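CRISPR-associated protein, Cse1 family (Acidimicrobium ferrooxidans, PDB 4H3T) probably serves as the large Cse1 subunit of the type I-E CRISPR Cascade complex, which in related systems helps recognise invading DNA targets. Local coordinates at residues 49-53 / 379-383; 198-202 / 316-320; 63-67 / 90-95; 98-102 / 236-241; 125-131 / 278-283. The protein carries 1 engineered substitution. Residue numbers count along the deposited sequence, not the author numbering.

Interaction 1: 49-53 / 379-383; sequences FPTLE and LAYDR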
# COMPACT_ATOMS: atom_id res chain seq x y z
N PHE A 49 -1.16 6.60 10.97
CA PHE A 49 -0.18 6.88 9.92
C PHE A 49 -0.21 5.73 8.94
O PHE A 49 -0.32 4.60 9.37
CB PHE A 49 1.20 7.11 10.59
CG PHE A 49 2.20 7.65 9.59
CD1 PHE A 49 2.21 9.00 9.27
CD2 PHE A 49 2.99 6.78 8.84
CE1 PHE A 49 3.09 9.49 8.31
CE2 PHE A 49 3.82 7.26 7.84
CZ PHE A 49 3.89 8.62 7.59
N PRO A 50 -0.17 6.01 7.63
CA PRO A 50 -0.45 4.96 6.64
C PRO A 50 0.44 3.74 6.60
O PRO A 50 -0.05 2.68 6.36
CB PRO A 50 -0.35 5.69 5.30
CG PRO A 50 -0.48 7.12 5.62
CD PRO A 50 -0.05 7.34 7.00
N THR A 51 1.70 3.87 6.94
CA THR A 51 2.62 2.75 6.88
C THR A 51 2.34 1.75 8.00
O THR A 51 2.72 0.60 7.93
CB THR A 51 4.05 3.21 6.95
OG1 THR A 51 4.23 3.99 8.09
CG2 THR A 51 4.46 4.00 5.77
N LEU A 52 1.69 2.19 9.03
CA LEU A 52 1.40 1.27 10.12
C LEU A 52 0.43 0.12 9.71
O LEU A 52 0.49 -0.97 10.28
CB LEU A 52 0.80 2.03 11.30
CG LEU A 52 1.74 3.03 12.05
CD1 LEU A 52 0.94 3.82 13.14
CD2 LEU A 52 2.80 2.28 12.78
N GLU A 53 -0.53 0.39 8.86
CA GLU A 53 -1.56 -0.61 8.59
C GLU A 53 -1.00 -1.84 7.85
O GLU A 53 -1.21 -2.92 8.37
CB GLU A 53 -2.76 0.01 7.89
CG GLU A 53 -3.89 -0.99 7.80
CD GLU A 53 -5.22 -0.39 7.39
OE1 GLU A 53 -5.30 0.85 7.39
OE2 GLU A 53 -6.17 -1.15 7.10
N LEU A 379 4.53 9.19 -0.64
CA LEU A 379 3.88 8.00 -0.14
C LEU A 379 2.52 7.91 -0.81
O LEU A 379 1.80 8.90 -0.79
CB LEU A 379 3.75 8.12 1.38
CG LEU A 379 3.25 6.90 2.17
CD1 LEU A 379 4.26 5.77 2.12
CD2 LEU A 379 3.04 7.31 3.61
N ALA A 380 2.25 6.82 -1.54
CA ALA A 380 0.92 6.55 -2.12
C ALA A 380 0.17 5.68 -1.10
O ALA A 380 0.73 4.71 -0.54
CB ALA A 380 1.05 5.83 -3.47
N TYR A 381 -1.05 6.03 -0.81
CA TYR A 381 -1.86 5.34 0.20
C TYR A 381 -3.33 5.49 -0.23
O TYR A 381 -3.72 6.59 -0.55
CB TYR A 381 -1.58 5.94 1.56
CG TYR A 381 -2.72 5.76 2.52
CD1 TYR A 381 -3.15 4.49 2.89
CD2 TYR A 381 -3.41 6.86 3.03
CE1 TYR A 381 -4.28 4.31 3.68
CE2 TYR A 381 -4.52 6.69 3.86
CZ TYR A 381 -4.97 5.40 4.17
OH TYR A 381 -6.07 5.16 4.96
N ASP A 382 -4.08 4.40 -0.40
CA ASP A 382 -5.47 4.51 -0.88
C ASP A 382 -6.21 3.26 -0.68
O ASP A 382 -5.61 2.23 -0.38
CB ASP A 382 -5.45 4.88 -2.40
CG ASP A 382 -6.60 5.78 -2.92
OD1 ASP A 382 -7.71 5.79 -2.29
OD2 ASP A 382 -6.37 6.52 -3.94
N ARG A 383 -7.52 3.37 -0.83
CA ARG A 383 -8.49 2.33 -0.73
C ARG A 383 -9.41 2.40 -1.93
O ARG A 383 -9.82 3.50 -2.33
CB ARG A 383 -9.27 2.52 0.59
CG ARG A 383 -8.34 2.86 1.75
CD ARG A 383 -9.01 2.78 3.11
NE ARG A 383 -8.84 1.46 3.68
CZ ARG A 383 -7.97 1.10 4.61
NH1 ARG A 383 -7.93 -0.15 5.05
NH2 ARG A 383 -7.12 2.00 5.14

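Interaction 2: 198-202 / 316-320; sequences AWIGF and VPLRA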
# COMPACT_ATOMS: atom_id res chain seq x y z
N ALA A 198 8.81 -0.78 2.28
CA ALA A 198 9.09 0.49 1.60
C ALA A 198 9.44 0.23 0.08
O ALA A 198 9.23 1.09 -0.76
CB ALA A 198 10.23 1.26 2.29
N TRP A 199 10.02 -0.94 -0.23
CA TRP A 199 10.38 -1.33 -1.57
C TRP A 199 9.21 -1.86 -2.39
O TRP A 199 9.11 -1.57 -3.56
CB TRP A 199 11.46 -2.41 -1.50
CG TRP A 199 11.94 -2.85 -2.85
CD1 TRP A 199 12.55 -2.07 -3.80
CD2 TRP A 199 11.89 -4.18 -3.38
NE1 TRP A 199 12.85 -2.83 -4.89
CE2 TRP A 199 12.41 -4.12 -4.69
CE3 TRP A 199 11.41 -5.40 -2.90
CZ2 TRP A 199 12.44 -5.24 -5.53
CZ3 TRP A 199 11.41 -6.51 -3.75
CH2 TRP A 199 11.97 -6.43 -5.04
N ILE A 200 8.38 -2.71 -1.82
CA ILE A 200 7.29 -3.31 -2.62
C ILE A 200 6.08 -2.35 -2.76
O ILE A 200 5.86 -1.46 -1.92
CB ILE A 200 6.79 -4.70 -2.13
CG1 ILE A 200 6.20 -4.67 -0.70
CG2 ILE A 200 7.90 -5.74 -2.22
CD1 ILE A 200 5.21 -5.71 -0.41
N GLY A 201 5.31 -2.60 -3.78
CA GLY A 201 3.99 -2.01 -3.97
C GLY A 201 3.02 -2.93 -3.24
O GLY A 201 2.78 -4.05 -3.67
N PHE A 202 2.47 -2.50 -2.08
CA PHE A 202 1.58 -3.36 -1.25
C PHE A 202 0.13 -3.24 -1.66
O PHE A 202 -0.34 -2.13 -1.93
CB PHE A 202 1.76 -2.98 0.18
CG PHE A 202 0.81 -3.63 1.17
CD1 PHE A 202 1.12 -4.85 1.77
CD2 PHE A 202 -0.43 -3.07 1.43
CE1 PHE A 202 0.21 -5.46 2.64
CE2 PHE A 202 -1.30 -3.64 2.33
CZ PHE A 202 -0.99 -4.84 2.91
N VAL A 316 10.44 -6.42 -11.28
CA VAL A 316 10.35 -5.30 -10.36
C VAL A 316 8.91 -5.27 -9.83
O VAL A 316 7.98 -5.64 -10.56
CB VAL A 316 10.81 -3.95 -10.95
CG1 VAL A 316 12.29 -4.02 -11.35
CG2 VAL A 316 9.97 -3.54 -12.15
N PRO A 317 8.69 -4.76 -8.60
CA PRO A 317 7.31 -4.68 -8.10
C PRO A 317 6.43 -3.71 -8.89
O PRO A 317 6.89 -2.65 -9.26
CB PRO A 317 7.49 -4.15 -6.65
CG PRO A 317 8.92 -4.38 -6.29
CD PRO A 317 9.67 -4.30 -7.59
N LEU A 318 5.18 -4.05 -9.10
CA LEU A 318 4.20 -3.10 -9.63
C LEU A 318 3.88 -2.09 -8.51
O LEU A 318 3.65 -2.50 -7.34
CB LEU A 318 2.93 -3.81 -10.03
CG LEU A 318 2.95 -4.59 -11.33
CD1 LEU A 318 1.70 -5.41 -11.49
CD2 LEU A 318 3.18 -3.62 -12.53
N ARG A 319 3.81 -0.82 -8.84
CA ARG A 319 3.66 0.23 -7.82
C ARG A 319 2.60 1.22 -8.15
O ARG A 319 2.50 1.67 -9.29
CB ARG A 319 4.97 0.99 -7.61
CG ARG A 319 6.04 0.13 -6.96
CD ARG A 319 7.17 1.02 -6.49
NE ARG A 319 8.31 0.27 -5.95
CZ ARG A 319 9.34 -0.18 -6.64
NH1 ARG A 319 9.37 -0.07 -7.97
NH2 ARG A 319 10.33 -0.81 -6.03
N ALA A 320 1.71 1.44 -7.16
CA ALA A 320 0.70 2.48 -7.19
C ALA A 320 1.47 3.77 -7.33
O ALA A 320 2.47 3.99 -6.62
CB ALA A 320 -0.11 2.45 -5.92
O HOH W 1 2.32 -4.56 -6.36
O HOH W 2 1.23 -0.49 -4.58

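Interaction 3: 63-67 / 90-95; sequences LAYRI and AIDDYF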
# COMPACT_ATOMS: atom_id res chain seq x y z
N LEU A 63 0.89 -14.27 12.74
CA LEU A 63 0.37 -14.85 14.01
C LEU A 63 -0.85 -15.79 13.73
O LEU A 63 -0.92 -16.89 14.29
CB LEU A 63 -0.04 -13.64 14.80
CG LEU A 63 -0.11 -13.56 16.30
CD1 LEU A 63 0.73 -14.66 17.05
CD2 LEU A 63 0.32 -12.16 16.68
N ALA A 64 -1.75 -15.39 12.79
CA ALA A 64 -2.91 -16.22 12.42
C ALA A 64 -2.48 -17.58 11.87
O ALA A 64 -3.02 -18.59 12.33
CB ALA A 64 -3.78 -15.51 11.42
N TYR A 65 -1.50 -17.63 10.92
CA TYR A 65 -1.04 -18.92 10.38
C TYR A 65 -0.51 -19.85 11.48
O TYR A 65 -0.69 -21.09 11.42
CB TYR A 65 0.06 -18.70 9.34
CG TYR A 65 -0.44 -18.29 7.99
CD1 TYR A 65 -1.12 -19.20 7.17
CD2 TYR A 65 -0.08 -17.06 7.43
CE1 TYR A 65 -1.47 -18.88 5.86
CE2 TYR A 65 -0.41 -16.73 6.14
CZ TYR A 65 -1.11 -17.64 5.34
OH TYR A 65 -1.47 -17.24 4.06
N ARG A 66 0.14 -19.26 12.50
CA ARG A 66 0.71 -20.05 13.61
C ARG A 66 -0.36 -20.46 14.59
O ARG A 66 -0.30 -21.61 15.08
CB ARG A 66 1.85 -19.29 14.34
CG ARG A 66 3.07 -18.93 13.48
CD ARG A 66 3.69 -20.18 12.85
NE ARG A 66 4.28 -21.03 13.89
CZ ARG A 66 4.62 -22.31 13.75
NH1 ARG A 66 4.36 -22.96 12.61
NH2 ARG A 66 5.21 -22.95 14.74
N ILE A 67 -1.31 -19.56 14.92
CA ILE A 67 -2.39 -19.94 15.85
C ILE A 67 -3.27 -21.01 15.19
O ILE A 67 -3.67 -21.96 15.83
CB ILE A 67 -3.23 -18.71 16.28
CG1 ILE A 67 -2.46 -17.77 17.23
CG2 ILE A 67 -4.54 -19.15 16.91
CD1 ILE A 67 -3.02 -16.34 17.30
N ALA A 90 -7.50 -22.03 20.89
CA ALA A 90 -6.34 -22.05 19.99
C ALA A 90 -5.44 -20.84 20.25
O ALA A 90 -4.20 -20.94 20.26
CB ALA A 90 -6.80 -22.05 18.55
N ILE A 91 -6.09 -19.69 20.46
CA ILE A 91 -5.43 -18.40 20.70
C ILE A 91 -4.70 -18.45 22.00
O ILE A 91 -3.50 -18.17 22.04
CB ILE A 91 -6.46 -17.22 20.68
CG1 ILE A 91 -7.14 -17.08 19.28
CG2 ILE A 91 -5.74 -15.89 21.05
CD1 ILE A 91 -8.42 -16.36 19.29
N ASP A 92 -5.38 -18.87 23.08
CA ASP A 92 -4.77 -18.93 24.41
C ASP A 92 -3.69 -20.02 24.52
O ASP A 92 -2.68 -19.76 25.15
CB ASP A 92 -5.84 -19.06 25.52
CG ASP A 92 -6.62 -17.75 25.71
OD1 ASP A 92 -6.05 -16.65 25.43
OD2 ASP A 92 -7.80 -17.82 26.10
N ASP A 93 -3.83 -21.16 23.85
CA ASP A 93 -2.74 -22.15 23.84
C ASP A 93 -1.48 -21.56 23.17
O ASP A 93 -0.38 -21.75 23.67
CB ASP A 93 -3.15 -23.45 23.09
CG ASP A 93 -4.18 -24.31 23.78
OD1 ASP A 93 -4.44 -24.08 25.00
OD2 ASP A 93 -4.75 -25.20 23.10
N TYR A 94 -1.65 -20.83 22.07
CA TYR A 94 -0.49 -20.24 21.39
C TYR A 94 0.20 -19.21 22.29
O TYR A 94 1.40 -19.29 22.49
CB TYR A 94 -0.88 -19.64 20.03
CG TYR A 94 0.32 -19.15 19.24
CD1 TYR A 94 1.08 -20.02 18.47
CD2 TYR A 94 0.74 -17.84 19.34
CE1 TYR A 94 2.20 -19.59 17.79
CE2 TYR A 94 1.91 -17.41 18.75
CZ TYR A 94 2.62 -18.27 17.93
OH TYR A 94 3.73 -17.78 17.30
N PHE A 95 -0.56 -18.24 22.84
CA PHE A 95 0.05 -17.19 23.68
C PHE A 95 0.55 -17.73 25.00
O PHE A 95 1.55 -17.20 25.49
CB PHE A 95 -0.89 -15.99 23.89
CG PHE A 95 -1.00 -15.13 22.66
CD1 PHE A 95 0.14 -14.56 22.09
CD2 PHE A 95 -2.22 -14.95 22.02
CE1 PHE A 95 0.04 -13.77 20.96
CE2 PHE A 95 -2.30 -14.19 20.84
CZ PHE A 95 -1.16 -13.66 20.29
O HOH W 3 -2.75 -22.73 18.35

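Interaction 4: 98-102 / 236-241; sequences WRHRF and AWERDP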
# COMPACT_ATOMS: atom_id res chain seq x y z
N TRP A 98 4.07 -18.89 23.83
CA TRP A 98 5.03 -17.92 23.31
C TRP A 98 5.04 -16.57 23.98
O TRP A 98 5.85 -15.71 23.57
CB TRP A 98 4.71 -17.71 21.82
CG TRP A 98 5.02 -18.95 21.02
CD1 TRP A 98 4.13 -19.86 20.53
CD2 TRP A 98 6.32 -19.48 20.77
NE1 TRP A 98 4.80 -20.90 19.94
CE2 TRP A 98 6.15 -20.70 20.07
CE3 TRP A 98 7.62 -19.05 21.09
CZ2 TRP A 98 7.23 -21.47 19.66
CZ3 TRP A 98 8.69 -19.83 20.69
CH2 TRP A 98 8.50 -21.01 19.97
N ARG A 99 4.23 -16.36 25.00
CA ARG A 99 4.21 -14.99 25.53
C ARG A 99 5.52 -14.56 26.19
O ARG A 99 5.76 -13.36 26.22
CB ARG A 99 3.05 -14.71 26.44
CG ARG A 99 3.15 -15.30 27.78
CD ARG A 99 1.79 -15.32 28.45
NE ARG A 99 1.25 -13.98 28.70
CZ ARG A 99 0.10 -13.73 29.34
NH1 ARG A 99 -0.66 -14.73 29.77
NH2 ARG A 99 -0.29 -12.48 29.56
N HIS A 100 6.45 -15.49 26.52
CA HIS A 100 7.79 -15.11 27.00
C HIS A 100 8.59 -14.36 25.87
O HIS A 100 9.63 -13.74 26.12
CB HIS A 100 8.56 -16.36 27.49
CG HIS A 100 8.91 -17.33 26.38
ND1 HIS A 100 7.96 -18.20 25.83
CD2 HIS A 100 10.12 -17.59 25.80
CE1 HIS A 100 8.60 -18.91 24.90
NE2 HIS A 100 9.89 -18.56 24.82
N ARG A 101 8.07 -14.40 24.64
CA ARG A 101 8.67 -13.71 23.50
C ARG A 101 7.93 -12.45 23.07
O ARG A 101 8.44 -11.76 22.17
CB ARG A 101 8.78 -14.67 22.31
CG ARG A 101 9.67 -15.89 22.59
CD ARG A 101 11.16 -15.54 22.82
NE ARG A 101 11.77 -14.88 21.64
CZ ARG A 101 12.44 -15.49 20.66
NH1 ARG A 101 12.61 -16.82 20.68
NH2 ARG A 101 12.92 -14.78 19.65
N PHE A 102 6.79 -12.11 23.73
CA PHE A 102 6.00 -10.92 23.42
C PHE A 102 6.17 -9.79 24.42
O PHE A 102 5.40 -8.84 24.37
CB PHE A 102 4.52 -11.30 23.31
CG PHE A 102 4.25 -11.96 21.99
CD1 PHE A 102 4.04 -11.20 20.85
CD2 PHE A 102 4.20 -13.34 21.89
CE1 PHE A 102 3.84 -11.81 19.62
CE2 PHE A 102 4.03 -13.96 20.66
CZ PHE A 102 3.82 -13.19 19.53
N ALA A 236 9.55 -14.42 13.48
CA ALA A 236 10.76 -13.97 14.15
C ALA A 236 10.80 -14.31 15.66
O ALA A 236 11.87 -14.68 16.15
CB ALA A 236 10.96 -12.48 13.94
N TRP A 237 9.67 -14.19 16.35
CA TRP A 237 9.58 -14.45 17.80
C TRP A 237 9.61 -15.94 18.12
O TRP A 237 9.77 -16.24 19.28
CB TRP A 237 8.35 -13.80 18.46
CG TRP A 237 7.06 -14.26 17.89
CD1 TRP A 237 6.43 -15.46 18.10
CD2 TRP A 237 6.33 -13.59 16.87
NE1 TRP A 237 5.28 -15.50 17.38
CE2 TRP A 237 5.22 -14.39 16.56
CE3 TRP A 237 6.47 -12.35 16.23
CZ2 TRP A 237 4.28 -14.02 15.60
CZ3 TRP A 237 5.54 -11.99 15.28
CH2 TRP A 237 4.42 -12.80 15.03
N GLU A 238 9.53 -16.86 17.14
CA GLU A 238 9.73 -18.29 17.38
C GLU A 238 11.13 -18.64 17.05
O GLU A 238 11.56 -19.71 17.37
CB GLU A 238 8.76 -19.16 16.55
CG GLU A 238 7.32 -18.99 16.99
CD GLU A 238 6.40 -20.02 16.39
OE1 GLU A 238 6.85 -21.16 16.15
OE2 GLU A 238 5.23 -19.68 16.14
N ARG A 239 11.87 -17.77 16.37
CA ARG A 239 13.26 -18.07 16.02
C ARG A 239 14.19 -17.61 17.16
O ARG A 239 13.78 -16.89 18.07
CB ARG A 239 13.59 -17.38 14.67
CG ARG A 239 12.68 -17.88 13.55
CD ARG A 239 12.56 -16.90 12.35
NE ARG A 239 13.45 -17.34 11.29
CZ ARG A 239 13.13 -18.16 10.29
NH1 ARG A 239 14.05 -18.52 9.42
NH2 ARG A 239 11.89 -18.58 10.13
N ASP A 240 15.40 -18.07 17.13
CA ASP A 240 16.40 -17.58 18.07
C ASP A 240 16.52 -16.05 17.95
O ASP A 240 16.50 -15.53 16.82
CB ASP A 240 17.77 -18.17 17.78
CG ASP A 240 17.91 -19.65 18.04
OD1 ASP A 240 17.09 -20.19 18.81
OD2 ASP A 240 18.81 -20.26 17.45
N PRO A 241 16.65 -15.36 19.07
CA PRO A 241 16.83 -13.91 19.01
C PRO A 241 18.08 -13.56 18.21
O PRO A 241 19.07 -14.28 18.25
CB PRO A 241 16.99 -13.49 20.49
CG PRO A 241 17.24 -14.75 21.23
CD PRO A 241 16.69 -15.86 20.46

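Interaction 5: 125-131 / 278-283; sequences VKTANSL and VPRVLI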
# COMPACT_ATOMS: atom_id res chain seq x y z
N VAL A 125 22.97 6.17 20.09
CA VAL A 125 21.63 6.17 20.71
C VAL A 125 20.96 7.51 20.44
O VAL A 125 21.60 8.55 20.61
CB VAL A 125 21.69 5.87 22.23
CG1 VAL A 125 20.28 5.89 22.86
CG2 VAL A 125 22.32 4.50 22.48
N LYS A 126 19.68 7.49 20.02
CA LYS A 126 18.91 8.69 19.68
C LYS A 126 17.69 8.78 20.55
O LYS A 126 17.29 7.79 21.18
CB LYS A 126 18.48 8.64 18.19
CG LYS A 126 19.63 8.48 17.18
CD LYS A 126 20.73 9.52 17.36
CE LYS A 126 21.89 9.32 16.40
NZ LYS A 126 23.07 10.08 16.85
N THR A 127 17.05 9.93 20.56
CA THR A 127 15.79 10.11 21.29
C THR A 127 14.77 9.27 20.54
O THR A 127 14.88 9.03 19.32
CB THR A 127 15.38 11.58 21.45
OG1 THR A 127 15.15 12.12 20.17
CG2 THR A 127 16.41 12.38 22.23
N ALA A 128 13.78 8.78 21.28
CA ALA A 128 12.78 7.91 20.72
C ALA A 128 11.91 8.52 19.61
O ALA A 128 11.36 7.77 18.80
CB ALA A 128 11.92 7.39 21.82
N ASN A 129 11.90 9.83 19.46
CA ASN A 129 11.19 10.46 18.35
C ASN A 129 11.76 10.00 16.98
O ASN A 129 11.02 9.94 16.02
CB ASN A 129 11.28 12.00 18.52
CG ASN A 129 10.47 12.70 17.50
OD1 ASN A 129 11.01 13.38 16.63
ND2 ASN A 129 9.14 12.54 17.62
N SER A 130 13.05 9.57 16.91
CA SER A 130 13.64 9.01 15.66
C SER A 130 12.91 7.71 15.17
O SER A 130 13.05 7.32 14.00
CB SER A 130 15.13 8.73 15.87
OG SER A 130 15.27 7.64 16.77
N LEU A 131 12.18 7.01 16.06
CA LEU A 131 11.42 5.80 15.67
C LEU A 131 10.08 6.19 15.01
O LEU A 131 9.47 5.40 14.32
CB LEU A 131 11.17 5.00 16.98
CG LEU A 131 10.82 3.57 16.99
CD1 LEU A 131 11.75 2.70 16.17
CD2 LEU A 131 10.74 3.11 18.41
N VAL A 278 9.36 5.40 26.90
CA VAL A 278 10.54 5.09 26.08
C VAL A 278 11.13 6.41 25.57
O VAL A 278 10.68 6.89 24.57
CB VAL A 278 10.22 4.12 24.90
CG1 VAL A 278 11.49 3.76 24.14
CG2 VAL A 278 9.50 2.86 25.37
N PRO A 279 12.15 6.96 26.21
CA PRO A 279 12.73 8.25 25.73
C PRO A 279 13.86 8.07 24.69
O PRO A 279 14.24 9.04 24.03
CB PRO A 279 13.28 8.88 27.00
CG PRO A 279 13.58 7.77 27.88
CD PRO A 279 12.68 6.61 27.54
N ARG A 280 14.49 6.88 24.61
CA ARG A 280 15.65 6.68 23.75
C ARG A 280 15.55 5.35 23.01
O ARG A 280 14.91 4.41 23.49
CB ARG A 280 16.95 6.73 24.59
CG ARG A 280 17.26 8.07 25.27
CD ARG A 280 18.59 7.99 26.08
NE ARG A 280 18.57 6.85 27.02
CZ ARG A 280 19.54 5.95 27.23
NH1 ARG A 280 20.71 6.06 26.60
NH2 ARG A 280 19.35 4.94 28.08
N VAL A 281 16.28 5.26 21.88
CA VAL A 281 16.28 4.09 21.00
C VAL A 281 17.63 4.01 20.24
O VAL A 281 18.26 5.05 19.98
CB VAL A 281 15.07 4.11 20.00
CG1 VAL A 281 15.20 5.25 18.99
CG2 VAL A 281 14.95 2.78 19.28
N LEU A 282 18.01 2.80 19.86
CA LEU A 282 19.17 2.54 19.00
C LEU A 282 18.63 1.79 17.77
O LEU A 282 17.94 0.78 17.92
CB LEU A 282 20.25 1.75 19.75
CG LEU A 282 21.52 1.33 18.95
CD1 LEU A 282 22.21 2.48 18.25
CD2 LEU A 282 22.52 0.67 19.85
N ILE A 283 18.89 2.31 16.57
CA ILE A 283 18.35 1.74 15.31
C ILE A 283 19.50 1.54 14.36
O ILE A 283 20.11 2.52 13.95
CB ILE A 283 17.28 2.65 14.67
CG1 ILE A 283 16.18 2.99 15.66
CG2 ILE A 283 16.69 2.02 13.43
CD1 ILE A 283 15.22 4.05 15.09

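Interaction 1: 49-53 / 379-383
A bidentate salt bridge shows how one charged pair can tie the start of a helix to a strand. The carboxylate of E53 meets the guanidinium of R383 in the guanidinium plane, with R383 NH1 2.9 Å from E53 OE2 and R383 NH2 3.1 Å from E53 OE1, both hydrogen bonds nearly straight. R383 NH2 also makes a weak bond, 3.3 Å long, to Y381 OH, so the tyrosine stands beside the ion pair. Its ring in turn receives P50: P50 CB lies over the ring face, 4.0 Å from the Y381 centroid, a CH-pi contact. Farther along, L379 packs against the type I turn F49-L52, with its CD2 4.1 Å from P50 CG and its CD1 4.1 Å from T51 CG2. L379, Y381 and R383 alternate with A380 and D382, which do not touch segment 49-53, as expected of a β-strand. Strand 375-387 is an outermost strand of a three-stranded antiparallel sheet, whose central strand 359-370 contributes L363 against E53, Y381 and R383, while helix 157-170 packs on T51 and L52.

Interaction 2: 198-202 / 316-320
P317, on strand 312-317, makes the first substantial contact of segment 316-320. Its ring lies over the indole of W199: P317 CG sits 3.8 Å from the centroid of the six-membered ring, close to the normal, a CH-pi contact. P317 CB also touches the backbone where helix 196-199 ends, 4.1 Å from I200 CA. L318 turns its side chain elsewhere and works through its carbonyl. L318 O is 3.4 Å from G201 CA in a CA-H...O contact, and a side chain at G201 would collide with that oxygen. Water 1 donates to both G201 O (2.8 Å) and L318 O (2.6 Å). The general point is that an arginine from a distant segment can take up a carbonyl at the end of a helix: R319 NH2 and NE both donate to W199 O, at 2.9 and 3.1 Å. Beyond it, A320 N donates to water 2 at 3.3 Å, and this water bonds weakly to F202 O at 3.5 Å, where strand 202-206 begins alongside strand 359-370.

Interaction 3: 63-67 / 90-95
Two helices that cross almost at right angles can touch over a short patch, and here the segments 63-67 and 90-95 do so with their axes 10.1 Å apart and their directions at 100°. The backbones come closest at I67 and Y94, whose CA atoms lie 5.9 Å apart. No direct hydrogen bond joins the segments, but water 3 donates to I67 O at 2.8 Å and to A90 O at 3.0 Å, linking the two main chains. I67 is the centre of the packing. Its side chain enters a hole framed by A90, I91, Y94 and F95, with I67 CG1 3.7 Å from Y94 CG and I67 CG2 4.0 Å from A90 CB. One turn earlier L63 reaches the same two aromatic rings, its CD1 3.4 Å from Y94 CE2 and 3.9 Å from F95 CZ. R66 lays its aliphatic base against the tyrosine, CB to Y94 CE1 at 3.5 Å, while its charged end forms a salt bridge with E238, to which Y94 OH also bonds. Helix 32-37 adds F36 against L63 and I91. The arrangement is a single knob-into-hole contact between near-perpendicular helices in the N-terminal, mixed α/β part of the chain.

Interaction 4: 98-102 / 236-241
Surface burial in this contact is concentrated in W237 and R101, with W98 next, and each illustrates a different use of a large side chain. W237 presents a ring face to F102, whose edge approaches it: the F102 ring and the five-membered ring of W237 have centroids 4.5 Å apart and planes at 50°, and F102 CZ comes within 3.5 Å of W237 CE2. The indole nitrogen of W237 is hydrogen-bonded to the hydroxyl of Y94.

R101 folds over the opposing backbone. R101 NH1 and NH2 both donate to R239 O, at 2.9 and 2.8 Å, a forked arrangement in the guanidinium plane. W237 O lies over the guanidinium face, 3.1 Å from R101 CZ, but the angles rule out a hydrogen bond. R101 NH2 also bonds to a glycerol, probably from the crystallisation liquor.

W98 offers its six-membered ring to E238, whose CG lies 3.6 Å from the centroid and nearly on the normal, a CH-pi contact, while the E238 carboxylate pairs with R66 and bonds to Y94.

Both segments are connecting regions of the chain. The 3-10 turn 99-101 follows helix 88-98, whose F95 meets the F102 ring edge-to-face, and W237 packs against L59 and L63 of helix 52-68.

Interaction 5: 125-131 / 278-283
The methyl group of A128 is a small bump pressed against the second backbone: A128 CB lies 3.1 Å from V278 O and 4.3 Å from V278 CG1. A larger projection, V281, enters the hollow made as segment 125-131 leaves its strand and coils into the 3-10 turn 128-131. V281 CG1 lies 4.0 Å from A128 CA and 3.3 Å from S130 OG, while V281 CG2 faces L131 CD2 at 4.3 Å. Next to it, I283 fills the space beside the same turn, its CD1 3.9 Å from L131 CD1.

The close fit rests on a short antiparallel ladder, an example of how a short strand around K126 and T127 can pair with a long one. K126 and V281 form a hydrogen-bonded pair, with K126 N to V281 O and V281 N to K126 O both 2.8 Å; T127 and R280 follow as a non-hydrogen-bonded pair. A128 N then donates to P279 O at 2.8 Å, carrying the pattern into the turn. Strand 275-289 pairs with strand 263-272 as well as with 126-127.

V125, just before the K126-V281 pair, packs beside strand 275-289, with its CG1 3.6 Å from V281 O and 3.8 Å from R280 NH1, and its CG2 4.4 Å from L282 CB. At the other end the turn closes on itself, S130 OG donating to T127 O at 2.9 Å, and W163 and R167 of helix 157-170 pack against L131.

From the N terminus, segment 49-53 opens interaction 1, which closes only at 379-383 and encloses the other four contacts. Interaction 3 closes first, over a span of 22 residues that holds helix 74-82, and brings helices 52-68 and 88-98 together. Interaction 4 opens just afterwards at 98-102 and closes at 236-241; interaction 5 opens within that span and closes beyond it, so the two cross. Interaction 2, opening at 198-202 and closing at 316-320, crosses both. In space, interactions 3 and 4 form one cluster, joined by Y94 with W237 and E238, whereas interactions 1 and 2 touch through A380 and A320 near the chain's centre. Helix 52-68 runs between these two regions, and interaction 5 stands apart on its own sheet.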